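Side-chain contacts in chloromuconate cycloisomerase (Rhodococcus opacus, PDB 4M0X), which belongs to the enolase superfamily and is a manganese-binding enzyme whose C-terminal domain has a TIM-barrel-like fold: residues A[270-275]-A[279-284]; A[309-314]-A[324-329]. One frame throughout, in Å; residues are numbered along the deposited sequence.

Followed from the N terminus, interaction 1 comes first: the chain leaves strand 267-270, makes a short helical turn and folds back as helix 278-291, so that 270-275 and 279-284 meet with only three residues between them. After strand 294-297 comes helix 304-316, and interaction 2 closes a longer loop of nine residues, bringing 309-314 against 324-329 just beyond strand 323-324. The two loops follow one another in series and neither nest nor cross. They are nevertheless neighbours in the barrel: Leu313 packs on Ile272 and Arg282, while Tyr314 OH lies 3.0 Å from Ile270 O, a probable hydrogen bond joining the two contacts.

Interaction 1: A[270-275]-A[279-284]; sequences IKIPKS and SRAREI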
loop_
_atom_site.group_PDB
_atom_site.type_symbol
_atom_site.label_atom_id
_atom_site.label_comp_id
_atom_site.label_asym_id
_atom_site.label_seq_id
_atom_site.Cartn_x
_atom_site.Cartn_y
_atom_site.Cartn_z
ATOM N N ILE A 270 -26.994 -3.664 -11.655
ATOM C CA ILE A 270 -27.823 -4.330 -10.664
ATOM C C ILE A 270 -28.871 -5.225 -11.340
ATOM O O ILE A 270 -29.500 -4.819 -12.321
ATOM C CB ILE A 270 -28.491 -3.299 -9.744
ATOM C CG1 ILE A 270 -27.439 -2.352 -9.150
ATOM C CG2 ILE A 270 -29.325 -3.998 -8.672
ATOM C CD1 ILE A 270 -26.531 -2.969 -8.105
ATOM N N LYS A 271 -29.045 -6.447 -10.824
ATOM C CA LYS A 271 -29.908 -7.466 -11.444
ATOM C C LYS A 271 -30.272 -8.433 -10.360
ATOM O O LYS A 271 -29.382 -8.862 -9.648
ATOM C CB LYS A 271 -29.151 -8.282 -12.484
ATOM C CG LYS A 271 -28.858 -7.645 -13.823
ATOM C CD LYS A 271 -28.545 -8.737 -14.848
ATOM C CE LYS A 271 -27.054 -8.967 -15.038
ATOM N NZ LYS A 271 -26.567 -8.415 -16.334
ATOM N N ILE A 272 -31.549 -8.807 -10.259
ATOM C CA ILE A 272 -31.995 -9.711 -9.210
ATOM C C ILE A 272 -31.471 -11.163 -9.303
ATOM O O ILE A 272 -30.830 -11.634 -8.362
ATOM C CB ILE A 272 -33.519 -9.659 -9.009
ATOM C CG1 ILE A 272 -33.902 -8.312 -8.430
ATOM C CG2 ILE A 272 -33.982 -10.737 -8.033
ATOM C CD1 ILE A 272 -35.376 -8.165 -8.156
ATOM N N PRO A 273 -31.714 -11.865 -10.432
ATOM C CA PRO A 273 -31.339 -13.283 -10.545
ATOM C C PRO A 273 -29.903 -13.556 -10.098
ATOM O O PRO A 273 -29.641 -14.411 -9.265
ATOM C CB PRO A 273 -31.451 -13.551 -12.051
ATOM C CG PRO A 273 -32.388 -12.529 -12.554
ATOM C CD PRO A 273 -32.072 -11.310 -11.749
ATOM N N LYS A 274 -28.984 -12.801 -10.660
ATOM C CA LYS A 274 -27.574 -12.975 -10.418
ATOM C C LYS A 274 -27.123 -12.738 -8.950
ATOM O O LYS A 274 -26.058 -13.220 -8.553
ATOM C CB LYS A 274 -26.818 -12.151 -11.468
ATOM C CG LYS A 274 -25.708 -11.253 -11.010
ATOM C CD LYS A 274 -26.000 -9.794 -11.309
ATOM C CE LYS A 274 -24.670 -9.102 -11.577
ATOM N NZ LYS A 274 -24.684 -7.620 -11.583
ATOM N N SER A 275 -27.945 -12.038 -8.159
ATOM C CA SER A 275 -27.635 -11.709 -6.752
ATOM C C SER A 275 -28.365 -12.636 -5.838
ATOM O O SER A 275 -28.244 -12.516 -4.615
ATOM C CB SER A 275 -28.113 -10.313 -6.356
ATOM O OG SER A 275 -27.855 -9.364 -7.361
ATOM N N SER A 279 -33.634 -8.813 -1.864
ATOM C CA SER A 279 -32.962 -8.164 -0.743
ATOM C C SER A 279 -31.502 -7.925 -1.089
ATOM O O SER A 279 -31.041 -6.787 -1.018
ATOM C CB SER A 279 -33.129 -8.963 0.552
ATOM O OG SER A 279 -34.484 -8.918 0.954
ATOM N N ARG A 280 -30.806 -8.994 -1.502
ATOM C CA ARG A 280 -29.375 -8.943 -1.847
ATOM C C ARG A 280 -29.089 -7.915 -2.928
ATOM O O ARG A 280 -28.196 -7.088 -2.764
ATOM C CB ARG A 280 -28.841 -10.310 -2.269
ATOM C CG ARG A 280 -28.887 -11.355 -1.177
ATOM C CD ARG A 280 -28.013 -10.922 -0.016
ATOM N NE ARG A 280 -27.752 -12.023 0.903
ATOM C CZ ARG A 280 -27.244 -11.884 2.132
ATOM N NH1 ARG A 280 -26.919 -10.679 2.612
ATOM N NH2 ARG A 280 -27.068 -12.964 2.892
ATOM N N ALA A 281 -29.879 -7.933 -4.008
ATOM C CA ALA A 281 -29.774 -6.880 -5.031
ATOM C C ALA A 281 -29.816 -5.468 -4.425
ATOM O O ALA A 281 -28.937 -4.673 -4.758
ATOM C CB ALA A 281 -30.804 -7.046 -6.136
ATOM N N ARG A 282 -30.778 -5.140 -3.544
ATOM C CA ARG A 282 -30.742 -3.816 -2.915
ATOM C C ARG A 282 -29.476 -3.600 -2.108
ATOM O O ARG A 282 -28.924 -2.495 -2.121
ATOM C CB ARG A 282 -31.963 -3.476 -2.044
ATOM C CG ARG A 282 -32.804 -2.328 -2.585
ATOM C CD ARG A 282 -32.747 -0.979 -1.870
ATOM N NE ARG A 282 -31.503 -0.215 -2.024
ATOM C CZ ARG A 282 -31.383 1.058 -1.622
ATOM N NH1 ARG A 282 -32.423 1.681 -1.079
ATOM N NH2 ARG A 282 -30.246 1.727 -1.769
ATOM N N GLU A 283 -29.017 -4.637 -1.415
ATOM C CA GLU A 283 -27.861 -4.479 -0.562
ATOM C C GLU A 283 -26.672 -4.082 -1.420
ATOM O O GLU A 283 -25.954 -3.160 -1.071
ATOM C CB GLU A 283 -27.587 -5.730 0.291
ATOM C CG GLU A 283 -28.530 -5.871 1.495
ATOM C CD GLU A 283 -28.340 -7.178 2.294
ATOM O OE1 GLU A 283 -28.916 -7.324 3.425
ATOM O OE2 GLU A 283 -27.594 -8.065 1.794
ATOM N N ILE A 284 -26.486 -4.749 -2.559
ATOM C CA ILE A 284 -25.431 -4.382 -3.520
ATOM C C ILE A 284 -25.557 -2.923 -3.952
ATOM O O ILE A 284 -24.568 -2.195 -4.042
ATOM C CB ILE A 284 -25.384 -5.326 -4.742
ATOM C CG1 ILE A 284 -25.002 -6.739 -4.306
ATOM C CG2 ILE A 284 -24.394 -4.860 -5.792
ATOM C CD1 ILE A 284 -25.257 -7.782 -5.374
#
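Ser275 keeps OG beside its backbone N (chi1 -42°), and Ile284 runs CG1 out beside its own N with CD1 extended beyond it (chi2 166°); together these torsions set CD1 of Ile284 3.6 Å from Ser275 OG. The contact belongs to a beta-to-alpha turn of the TIM-barrel-like domain, where strand 267-270 ends and helix 278-291 folds back over it. Ala281 lies at the centre, its CB 4.1 Å from Ile272 CG1 and 4.2 Å from Ile270 CG2; a side chain this small lets the helix come close to the turn. The side chains of Ile270 and Ile284 run antiparallel alongside one another, Ile270 CD1 lying 3.7 Å from Ile284 CG2, and their branched shapes suit this buried seam. Lys271 starts away from the helix, and its NZ forms a salt bridge with Asp247, a manganese ligand, and a hydrogen bond to Ala299 O. Arg280 starts toward Ser275 but bends off at chi2, reaching Glu283 in its own helix and Glu289 of the second subunit. NH1 meets the syn lone pair of Glu283 OE2 at 2.8 Å, almost in the guanidinium plane. Serine suits position 275 because its hydroxyl can pay for burial locally: Ser275 OG donates to Lys271 O at 2.8 Å, nearly in line with the carbonyl bond.

Interaction 2: A[309-314]-A[324-329]; sequences ISAQLY and CELFGP
At the junction between helix 304-316 and the loop that leaves strand 323-324, the ring of Tyr314 meets Cys324 and Leu326 in a buried apolar seam that includes a sulfur-aromatic contact. Tyr314 carries CG beside its backbone N (chi1 -54°), and a small chi2 of -11° turns the CD2-CE2 side of the ring away from its own CA and toward the loop. There Cys324 SG comes in at the ring edge, 3.8 Å from Tyr314 CD2; from the ring centroid it lies 75° off the normal. A thiol suits the place, being compact and polarisable enough to lie against the aromatic rim; it also receives a weak hydrogen bond from Leu326 N. Leu326 approaches at a slant, bringing CD1 3.5 Å from Tyr314 CE2. That methyl also fits against the helix, 4.0 Å from Ala311 CB and 4.0 Å from Ser310 CB, where two small residues let leucine approach the backbone. In the TIM-barrel-like domain, strand 323-324 is the eighth of the parallel strands, and the backbone of Cys324 bonds to Thr138 of the first, strand 134-141, so the contact lies where the barrel closes. The chain then bends through an inverse gamma turn centred on Leu326, whose Phe327 N to Glu325 O bond is weak. The Glu325 carboxylate instead forms a salt bridge with Lys165 and accepts a hydrogen bond from Ala299 N. Ser310 O, one turn earlier in the helix, sits over one face of the Tyr314 ring, 3.1 Å from its plane and nearer the margin than the middle, and Ser310 OG bonds to Met306 O. Tyr314 OH lies between two carbonyl acceptors, Ala298 O, its stronger partner, and Ile270 O, with one proton to offer.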
loop_
_atom_site.group_PDB
_atom_site.type_symbol
_atom_site.label_atom_id
_atom_site.label_comp_id
_atom_site.label_asym_id
_atom_site.label_seq_id
_atom_site.Cartn_x
_atom_site.Cartn_y
_atom_site.Cartn_z
ATOM N N ILE A 309 -40.753 -7.300 -11.053
ATOM C CA ILE A 309 -40.235 -7.103 -9.690
ATOM C C ILE A 309 -38.980 -6.241 -9.775
ATOM O O ILE A 309 -38.832 -5.286 -9.018
ATOM C CB ILE A 309 -40.082 -8.422 -8.845
ATOM C CG1 ILE A 309 -39.627 -8.144 -7.428
ATOM C CG2 ILE A 309 -39.081 -9.418 -9.431
ATOM C CD1 ILE A 309 -40.405 -7.055 -6.725
ATOM N N SER A 310 -38.115 -6.545 -10.739
ATOM C CA SER A 310 -36.976 -5.691 -11.063
ATOM C C SER A 310 -37.350 -4.236 -11.271
ATOM O O SER A 310 -36.711 -3.368 -10.704
ATOM C CB SER A 310 -36.269 -6.177 -12.319
ATOM O OG SER A 310 -35.706 -7.439 -12.074
ATOM N N ALA A 311 -38.358 -3.970 -12.098
ATOM C CA ALA A 311 -38.773 -2.594 -12.369
ATOM C C ALA A 311 -39.107 -1.867 -11.063
ATOM O O ALA A 311 -38.745 -0.700 -10.865
ATOM C CB ALA A 311 -39.951 -2.560 -13.333
ATOM N N GLN A 312 -39.774 -2.572 -10.160
ATOM C CA GLN A 312 -40.097 -1.990 -8.869
ATOM C C GLN A 312 -38.821 -1.716 -8.065
ATOM O O GLN A 312 -38.631 -0.609 -7.558
ATOM C CB GLN A 312 -41.096 -2.856 -8.104
ATOM C CG GLN A 312 -42.530 -2.565 -8.493
ATOM C CD GLN A 312 -43.532 -3.443 -7.781
ATOM O OE1 GLN A 312 -43.388 -3.742 -6.591
ATOM N NE2 GLN A 312 -44.558 -3.864 -8.504
ATOM N N LEU A 313 -37.947 -2.713 -7.966
ATOM C CA LEU A 313 -36.637 -2.521 -7.340
ATOM C C LEU A 313 -35.993 -1.222 -7.824
ATOM O O LEU A 313 -35.713 -0.305 -7.028
ATOM C CB LEU A 313 -35.714 -3.701 -7.651
ATOM C CG LEU A 313 -34.263 -3.525 -7.209
ATOM C CD1 LEU A 313 -34.180 -3.413 -5.689
ATOM C CD2 LEU A 313 -33.422 -4.688 -7.692
ATOM N N TYR A 314 -35.793 -1.149 -9.147
ATOM C CA TYR A 314 -35.109 -0.032 -9.787
ATOM C C TYR A 314 -35.818 1.282 -9.487
ATOM O O TYR A 314 -35.173 2.302 -9.308
ATOM C CB TYR A 314 -34.979 -0.261 -11.288
ATOM C CG TYR A 314 -34.321 -1.574 -11.711
ATOM C CD1 TYR A 314 -33.681 -2.394 -10.783
ATOM C CD2 TYR A 314 -34.298 -1.972 -13.063
ATOM C CE1 TYR A 314 -33.071 -3.579 -11.166
ATOM C CE2 TYR A 314 -33.681 -3.167 -13.450
ATOM C CZ TYR A 314 -33.075 -3.967 -12.491
ATOM O OH TYR A 314 -32.448 -5.160 -12.819
ATOM N N CYS A 324 -31.219 2.218 -17.296
ATOM C CA CYS A 324 -31.897 0.941 -17.126
ATOM C C CYS A 324 -32.130 0.194 -18.486
ATOM O O CYS A 324 -32.569 0.780 -19.491
ATOM C CB CYS A 324 -33.186 1.170 -16.368
ATOM S SG CYS A 324 -34.343 -0.199 -16.457
ATOM N N GLU A 325 -31.818 -1.091 -18.513
ATOM C CA GLU A 325 -31.939 -1.859 -19.743
ATOM C C GLU A 325 -33.095 -2.874 -19.683
ATOM O O GLU A 325 -32.956 -3.991 -20.175
ATOM C CB GLU A 325 -30.606 -2.570 -20.085
ATOM C CG GLU A 325 -30.055 -3.455 -18.959
ATOM C CD GLU A 325 -28.891 -4.364 -19.378
ATOM O OE1 GLU A 325 -28.406 -4.296 -20.537
ATOM O OE2 GLU A 325 -28.457 -5.183 -18.538
ATOM N N LEU A 326 -34.234 -2.509 -19.098
ATOM C CA LEU A 326 -35.297 -3.497 -18.989
ATOM C C LEU A 326 -36.174 -3.562 -20.218
ATOM O O LEU A 326 -37.383 -3.435 -20.099
ATOM C CB LEU A 326 -36.157 -3.276 -17.767
ATOM C CG LEU A 326 -35.678 -3.934 -16.495
ATOM C CD1 LEU A 326 -36.581 -3.532 -15.340
ATOM C CD2 LEU A 326 -35.673 -5.442 -16.652
ATOM N N PHE A 327 -35.564 -3.795 -21.385
ATOM C CA PHE A 327 -36.246 -3.818 -22.687
ATOM C C PHE A 327 -36.671 -5.252 -23.004
ATOM O O PHE A 327 -37.496 -5.486 -23.878
ATOM C CB PHE A 327 -35.276 -3.375 -23.779
ATOM C CG PHE A 327 -34.116 -4.313 -23.926
ATOM C CD1 PHE A 327 -34.223 -5.461 -24.698
ATOM C CD2 PHE A 327 -32.944 -4.094 -23.235
ATOM C CE1 PHE A 327 -33.177 -6.368 -24.798
ATOM C CE2 PHE A 327 -31.890 -4.987 -23.328
ATOM C CZ PHE A 327 -32.008 -6.130 -24.107
ATOM N N GLY A 328 -36.078 -6.214 -22.311
ATOM C CA GLY A 328 -36.280 -7.634 -22.611
ATOM C C GLY A 328 -37.702 -8.046 -22.916
ATOM O O GLY A 328 -37.991 -8.475 -24.037
ATOM N N PRO A 329 -38.606 -7.939 -21.921
ATOM C CA PRO A 329 -40.031 -8.191 -22.177
ATOM C C PRO A 329 -40.588 -7.569 -23.490
ATOM O O PRO A 329 -41.244 -8.253 -24.236
ATOM C CB PRO A 329 -40.703 -7.589 -20.946
ATOM C CG PRO A 329 -39.704 -7.811 -19.876
ATOM C CD PRO A 329 -38.377 -7.534 -20.519
#